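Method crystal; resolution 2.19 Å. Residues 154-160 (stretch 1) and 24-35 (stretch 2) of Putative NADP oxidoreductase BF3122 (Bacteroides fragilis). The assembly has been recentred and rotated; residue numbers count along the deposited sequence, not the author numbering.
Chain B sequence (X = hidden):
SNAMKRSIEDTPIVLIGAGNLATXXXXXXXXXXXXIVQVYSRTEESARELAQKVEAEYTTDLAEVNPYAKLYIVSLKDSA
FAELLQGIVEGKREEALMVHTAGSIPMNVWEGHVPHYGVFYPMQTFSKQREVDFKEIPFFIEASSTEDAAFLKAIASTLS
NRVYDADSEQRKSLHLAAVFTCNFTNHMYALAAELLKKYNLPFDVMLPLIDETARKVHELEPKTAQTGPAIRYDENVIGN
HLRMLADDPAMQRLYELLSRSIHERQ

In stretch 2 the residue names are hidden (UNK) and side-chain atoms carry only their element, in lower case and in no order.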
ATOM      1  N   ALA B 154      -8.907  -0.454  31.322  1.00 42.76           N
ATOM      2  CA  ALA B 154      -7.833  -1.126  32.004  1.00 43.09           C
ATOM      3  C   ALA B 154      -7.405  -2.344  31.202  1.00 43.28           C
ATOM      4  O   ALA B 154      -6.202  -2.591  31.047  1.00 43.70           O
ATOM      5  CB  ALA B 154      -8.250  -1.509  33.422  1.00 42.67           C
ATOM      6  N   ILE B 155      -8.379  -3.088  30.671  1.00 43.11           N
ATOM      7  CA  ILE B 155      -8.081  -4.217  29.785  1.00 42.12           C
ATOM      8  C   ILE B 155      -7.374  -3.709  28.539  1.00 41.94           C
ATOM      9  O   ILE B 155      -6.310  -4.220  28.202  1.00 41.48           O
ATOM     10  CB  ILE B 155      -9.339  -5.014  29.367  1.00 42.43           C
ATOM     11  CG1 ILE B 155      -9.958  -5.704  30.588  1.00 43.84           C
ATOM     12  CG2 ILE B 155      -8.984  -6.050  28.285  1.00 41.66           C
ATOM     13  CD1 ILE B 155     -11.300  -6.382  30.289  1.00 42.18           C
ATOM     14  N   ALA B 156      -7.963  -2.715  27.864  1.00 41.03           N
ATOM     15  CA  ALA B 156      -7.377  -2.176  26.618  1.00 41.40           C
ATOM     16  C   ALA B 156      -5.964  -1.582  26.809  1.00 41.00           C
ATOM     17  O   ALA B 156      -5.119  -1.733  25.931  1.00 40.62           O
ATOM     18  CB  ALA B 156      -8.316  -1.175  25.926  1.00 40.63           C
ATOM     19  N   SER B 157      -5.709  -0.959  27.964  1.00 41.04           N
ATOM     20  CA  SER B 157      -4.379  -0.388  28.288  1.00 41.86           C
ATOM     21  C   SER B 157      -3.248  -1.409  28.449  1.00 41.77           C
ATOM     22  O   SER B 157      -2.079  -1.047  28.321  1.00 41.91           O
ATOM     23  CB  SER B 157      -4.448   0.488  29.543  1.00 42.16           C
ATOM     24  OG  SER B 157      -5.317   1.591  29.317  1.00 44.01           O
ATOM     25  N   THR B 158      -3.581  -2.669  28.742  1.00 41.64           N
ATOM     26  CA  THR B 158      -2.561  -3.714  28.801  1.00 41.69           C
ATOM     27  C   THR B 158      -2.091  -4.018  27.368  1.00 41.64           C
ATOM     28  O   THR B 158      -1.019  -4.571  27.164  1.00 41.77           O
ATOM     29  CB  THR B 158      -3.038  -5.010  29.518  1.00 41.44           C
ATOM     30  OG1 THR B 158      -4.039  -5.664  28.740  1.00 41.92           O
ATOM     31  CG2 THR B 158      -3.630  -4.711  30.889  1.00 42.45           C
ATOM     32  N   LEU B 159      -2.887  -3.621  26.381  1.00 41.17           N
ATOM     33  CA  LEU B 159      -2.595  -3.978  24.987  1.00 41.24           C
ATOM     34  C   LEU B 159      -2.031  -2.821  24.167  1.00 41.20           C
ATOM     35  O   LEU B 159      -1.089  -3.013  23.395  1.00 41.52           O
ATOM     36  CB  LEU B 159      -3.839  -4.539  24.286  1.00 40.28           C
ATOM     37  CG  LEU B 159      -4.647  -5.685  24.907  1.00 41.31           C
ATOM     38  CD1 LEU B 159      -5.873  -5.983  24.045  1.00 37.98           C
ATOM     39  CD2 LEU B 159      -3.823  -6.970  25.150  1.00 38.54           C
ATOM     40  N   SER B 160      -2.651  -1.650  24.325  1.00 40.80           N
ATOM     41  CA  SER B 160      -2.388  -0.471  23.538  1.00 40.57           C
ATOM     42  C   SER B 160      -1.981   0.721  24.426  1.00 40.99           C
ATOM     43  O   SER B 160      -2.514   0.905  25.534  1.00 39.96           O
ATOM     44  CB  SER B 160      -3.655  -0.102  22.766  1.00 41.31           C
ATOM     45  OG  SER B 160      -3.542   1.181  22.148  1.00 41.36           O
ATOM     46  N   UNK B  24      -7.104 -11.305  15.949  1.00 40.05           N
ATOM     47  CA  UNK B  24      -6.010 -10.471  16.413  1.00 40.58           C
ATOM     48  C   UNK B  24      -6.192  -9.984  17.856  1.00 40.27           C
ATOM     49  O   UNK B  24      -5.262 -10.025  18.643  1.00 40.73           O
ATOM     50  n   UNK B  24      -5.864  -9.833  13.063  1.00 40.18           N
ATOM     51  c   UNK B  24      -5.811  -9.289  15.449  1.00 39.85           C
ATOM     52  c   UNK B  24      -5.104  -9.703  14.155  1.00 41.27           C
ATOM     53  o   UNK B  24      -3.889  -9.905  14.143  1.00 42.15           O
ATOM     54  N   UNK B  25      -7.398  -9.539  18.194  1.00 40.33           N
ATOM     55  CA  UNK B  25      -7.694  -9.091  19.545  1.00 40.42           C
ATOM     56  C   UNK B  25      -7.579 -10.252  20.515  1.00 40.95           C
ATOM     57  O   UNK B  25      -7.098 -10.082  21.609  1.00 42.11           O
ATOM     58  c   UNK B  25     -10.984  -7.362  20.849  1.00 39.85           C
ATOM     59  c   UNK B  25      -9.089  -8.466  19.626  1.00 39.72           C
ATOM     60  c   UNK B  25      -8.643  -6.921  21.635  1.00 36.76           C
ATOM     61  c   UNK B  25      -9.595  -7.960  20.984  1.00 39.30           C
ATOM     62  N   UNK B  26      -8.028 -11.436  20.125  1.00 41.90           N
ATOM     63  CA  UNK B  26      -7.874 -12.608  21.016  1.00 42.73           C
ATOM     64  C   UNK B  26      -6.421 -12.967  21.263  1.00 42.56           C
ATOM     65  O   UNK B  26      -6.054 -13.243  22.390  1.00 44.61           O
ATOM     66  c   UNK B  26      -8.668 -13.830  20.499  1.00 41.95           C
ATOM     67  N   UNK B  27      -5.595 -12.947  20.223  1.00 42.60           N
ATOM     68  CA  UNK B  27      -4.166 -13.275  20.371  1.00 42.90           C
ATOM     69  C   UNK B  27      -3.422 -12.286  21.291  1.00 42.79           C
ATOM     70  O   UNK B  27      -2.633 -12.697  22.131  1.00 42.71           O
ATOM     71  c   UNK B  27      -3.482 -13.370  19.002  1.00 42.58           C
ATOM     72  c   UNK B  27      -3.831 -14.668  18.226  1.00 43.98           C
ATOM     73  n   UNK B  27      -1.994 -14.727  14.777  1.00 45.29           N
ATOM     74  c   UNK B  27      -2.169 -14.620  16.266  1.00 45.81           C
ATOM     75  c   UNK B  27      -3.624 -14.501  16.693  1.00 44.24           C
ATOM     76  N   UNK B  28      -3.720 -10.992  21.148  1.00 41.97           N
ATOM     77  CA  UNK B  28      -3.118  -9.961  21.968  1.00 41.81           C
ATOM     78  C   UNK B  28      -3.510 -10.124  23.447  1.00 42.01           C
ATOM     79  O   UNK B  28      -2.656 -10.001  24.326  1.00 41.79           O
ATOM     80  c   UNK B  28      -3.486  -8.590  21.444  1.00 41.48           C
ATOM     81  N   UNK B  29      -4.785 -10.430  23.714  1.00 41.82           N
ATOM     82  CA  UNK B  29      -5.236 -10.726  25.091  1.00 40.95           C
ATOM     83  C   UNK B  29      -4.545 -11.947  25.688  1.00 41.90           C
ATOM     84  O   UNK B  29      -4.044 -11.878  26.796  1.00 42.21           O
ATOM     85  c   UNK B  29      -7.566  -8.751  26.067  1.00 39.06           C
ATOM     86  c   UNK B  29      -7.571  -9.646  24.839  1.00 40.93           C
ATOM     87  c   UNK B  29      -6.744 -10.909  25.135  1.00 40.38           C
ATOM     88  c   UNK B  29      -9.002 -10.032  24.401  1.00 36.17           C
ATOM     89  N   UNK B  30      -4.545 -13.057  24.941  1.00 42.47           N
ATOM     90  CA  UNK B  30      -3.837 -14.310  25.281  1.00 42.71           C
ATOM     91  C   UNK B  30      -2.331 -14.131  25.572  1.00 43.36           C
ATOM     92  O   UNK B  30      -1.792 -14.698  26.535  1.00 43.37           O
ATOM     93  c   UNK B  30      -2.815 -18.747  25.092  1.00 42.09           C
ATOM     94  c   UNK B  30      -1.753 -18.900  24.204  1.00 42.11           C
ATOM     95  c   UNK B  30      -3.249 -16.566  24.173  1.00 41.40           C
ATOM     96  o   UNK B  30      -1.014 -20.060  24.236  1.00 42.35           O
ATOM     97  c   UNK B  30      -3.550 -17.594  25.066  1.00 39.12           C
ATOM     98  c   UNK B  30      -2.183 -16.743  23.290  1.00 41.40           C
ATOM     99  c   UNK B  30      -4.068 -15.318  24.138  1.00 41.59           C
ATOM    100  c   UNK B  30      -1.437 -17.896  23.304  1.00 40.85           C
ATOM    101  N   UNK B  31      -1.653 -13.348  24.736  1.00 44.56           N
ATOM    102  CA  UNK B  31      -0.232 -13.058  24.933  1.00 45.33           C
ATOM    103  C   UNK B  31       0.032 -12.222  26.180  1.00 45.34           C
ATOM    104  O   UNK B  31       1.099 -12.339  26.800  1.00 45.62           O
ATOM    105  n   UNK B  31       0.123 -12.286  18.460  1.00 57.21           N
ATOM    106  c   UNK B  31       0.762 -12.628  21.228  1.00 51.53           C
ATOM    107  c   UNK B  31       0.659 -13.432  18.879  1.00 57.09           C
ATOM    108  c   UNK B  31       0.366 -12.378  23.699  1.00 45.71           C
ATOM    109  c   UNK B  31       0.573 -13.342  22.550  1.00 48.15           C
ATOM    110  n   UNK B  31       0.886 -14.411  18.008  1.00 57.37           N
ATOM    111  n   UNK B  31       0.958 -13.617  20.165  1.00 55.11           N
ATOM    112  N   UNK B  32      -0.929 -11.381  26.544  1.00 45.11           N
ATOM    113  CA  UNK B  32      -0.811 -10.571  27.754  1.00 45.22           C
ATOM    114  C   UNK B  32      -1.230 -11.320  29.009  1.00 45.01           C
ATOM    115  O   UNK B  32      -1.127 -10.793  30.132  1.00 45.23           O
ATOM    116  c   UNK B  32       1.356  -7.075  26.319  1.00 51.00           C
ATOM    117  c   UNK B  32       0.537  -7.845  27.351  1.00 49.31           C
ATOM    118  c   UNK B  32      -0.842  -8.238  26.770  1.00 47.42           C
ATOM    119  n   UNK B  32       2.601  -6.482  26.905  1.00 51.98           N
ATOM    120  c   UNK B  32      -1.575  -9.256  27.621  1.00 45.06           C
ATOM    121  N   UNK B  33      -1.681 -12.556  28.825  1.00 44.95           N
ATOM    122  CA  UNK B  33      -1.947 -13.437  29.950  1.00 44.67           C
ATOM    123  C   UNK B  33      -3.403 -13.520  30.341  1.00 44.86           C
ATOM    124  O   UNK B  33      -3.709 -14.095  31.374  1.00 44.39           O
ATOM    125  N   UNK B  34      -4.299 -12.955  29.521  1.00 44.81           N
ATOM    126  CA  UNK B  34      -5.746 -13.070  29.769  1.00 44.70           C
ATOM    127  C   UNK B  34      -6.243 -14.471  29.456  1.00 45.04           C
ATOM    128  O   UNK B  34      -5.624 -15.202  28.682  1.00 45.31           O
ATOM    129  c   UNK B  34      -7.461  -8.923  30.894  1.00 43.10           C
ATOM    130  c   UNK B  34      -6.423  -8.067  30.532  1.00 43.41           C
ATOM    131  c   UNK B  34      -5.432  -8.507  29.647  1.00 43.24           C
ATOM    132  c   UNK B  34      -5.489  -9.798  29.130  1.00 41.84           C
ATOM    133  c   UNK B  34      -7.503 -10.207  30.372  1.00 44.24           C
ATOM    134  c   UNK B  34      -6.564 -12.059  28.955  1.00 44.38           C
ATOM    135  c   UNK B  34      -6.514 -10.661  29.494  1.00 44.25           C
ATOM    136  N   UNK B  35      -7.368 -14.823  30.068  1.00 45.53           N
ATOM    137  CA  UNK B  35      -7.976 -16.130  29.942  1.00 46.65           C
ATOM    138  C   UNK B  35      -9.176 -16.085  28.987  1.00 45.63           C
ATOM    139  O   UNK B  35     -10.236 -15.565  29.315  1.00 45.57           O
ATOM    140  c   UNK B  35     -11.063 -19.120  34.012  1.00 66.65           C
ATOM    141  c   UNK B  35      -8.974 -18.043  31.326  1.00 52.25           C
ATOM    142  n   UNK B  35     -12.111 -19.915  34.197  1.00 67.22           N
ATOM    143  n   UNK B  35     -10.165 -19.410  33.062  1.00 64.21           N
ATOM    144  c   UNK B  35      -8.393 -16.640  31.321  1.00 47.40           C
ATOM    145  c   UNK B  35      -8.970 -18.611  32.760  1.00 59.14           C
ATOM    146  n   UNK B  35     -10.923 -18.046  34.787  1.00 68.11           N
TER

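Position 24 carries two carbons, the second bearing one oxygen and one nitrogen, and reaches nothing on stretch 1: an amide, Asn24, its nitrogen hydrogen-bonded elsewhere in the structure. Position 25 has four carbons forked at the second; one fork tip lies 3.8 Å from Leu159 CD1. This is Leu25, and the approaching atom is its CD1. Position 26 holds a single carbon, far from stretch 1: Ala26. Position 27 runs four carbons in a row to a nitrogen, also out of reach, so it is Lys27.

At position 28 a lone carbon points toward stretch 1, 4.1 Å from Leu159 CD2; the residue is Ala28. Leu159 CD2 also comes to 3.4 Å from Ala28 O. Position 29 again shows four carbons forked at the second, with one tip 3.8 Å from both Ile155 CG2 and Leu159 CD1. It is Leu29, and the shared atom is CD2.

Position 30 has one carbon and then a six-carbon ring bearing an oxygen; its CA-to-CB bond points away from stretch 1. That is Tyr30. Position 31 shows three carbons, a nitrogen, then a carbon with two more nitrogens, a guanidinium leading away: Arg31. Position 32 has four carbons in a row ending in nitrogen, and its CA-to-CB bond points toward stretch 1. It is Lys32, whose closest approaches are made by carbons: CG is 3.6 Å from Leu159 CD2, and CE is 3.6 Å from Thr158 O.

Position 33 has no side-chain atoms. Its phi of 100° would jam a CB against the preceding carbonyl oxygen, so the backbone itself calls for Gly33. The Schellman motif here includes a bond from the backbone N of position 34 to Leu29 O, 2.9 Å. Position 34 bears one carbon and an unsubstituted six-carbon ring; its CA-to-CB bond points toward stretch 1: Phe34. Thr158 OG1 meets the ring edge, 3.3 Å from Phe34 CE1, while Ile155 CG2 sits 4.0 Å from Phe34 CZ. Position 35, three carbons, nitrogen, and a carbon with two nitrogens, stays distant: Arg35.

The contact works by packing; no hydrogen bond crosses it. Leu159 is its centre, reaching the helical positions 25, 28 and 29 as well as Lys32, a spacing that keeps them on one helix side. Thr158 spends its hydroxyl at home, OG1 donating to Ile155 O at 2.7 Å, yet still borders the aromatic edge. The glycine turn ends the helix and leads directly into Phe34, adding an aromatic ring to the leucine cluster.

Stretch 2 (24-35) NLAKALYRKGFR
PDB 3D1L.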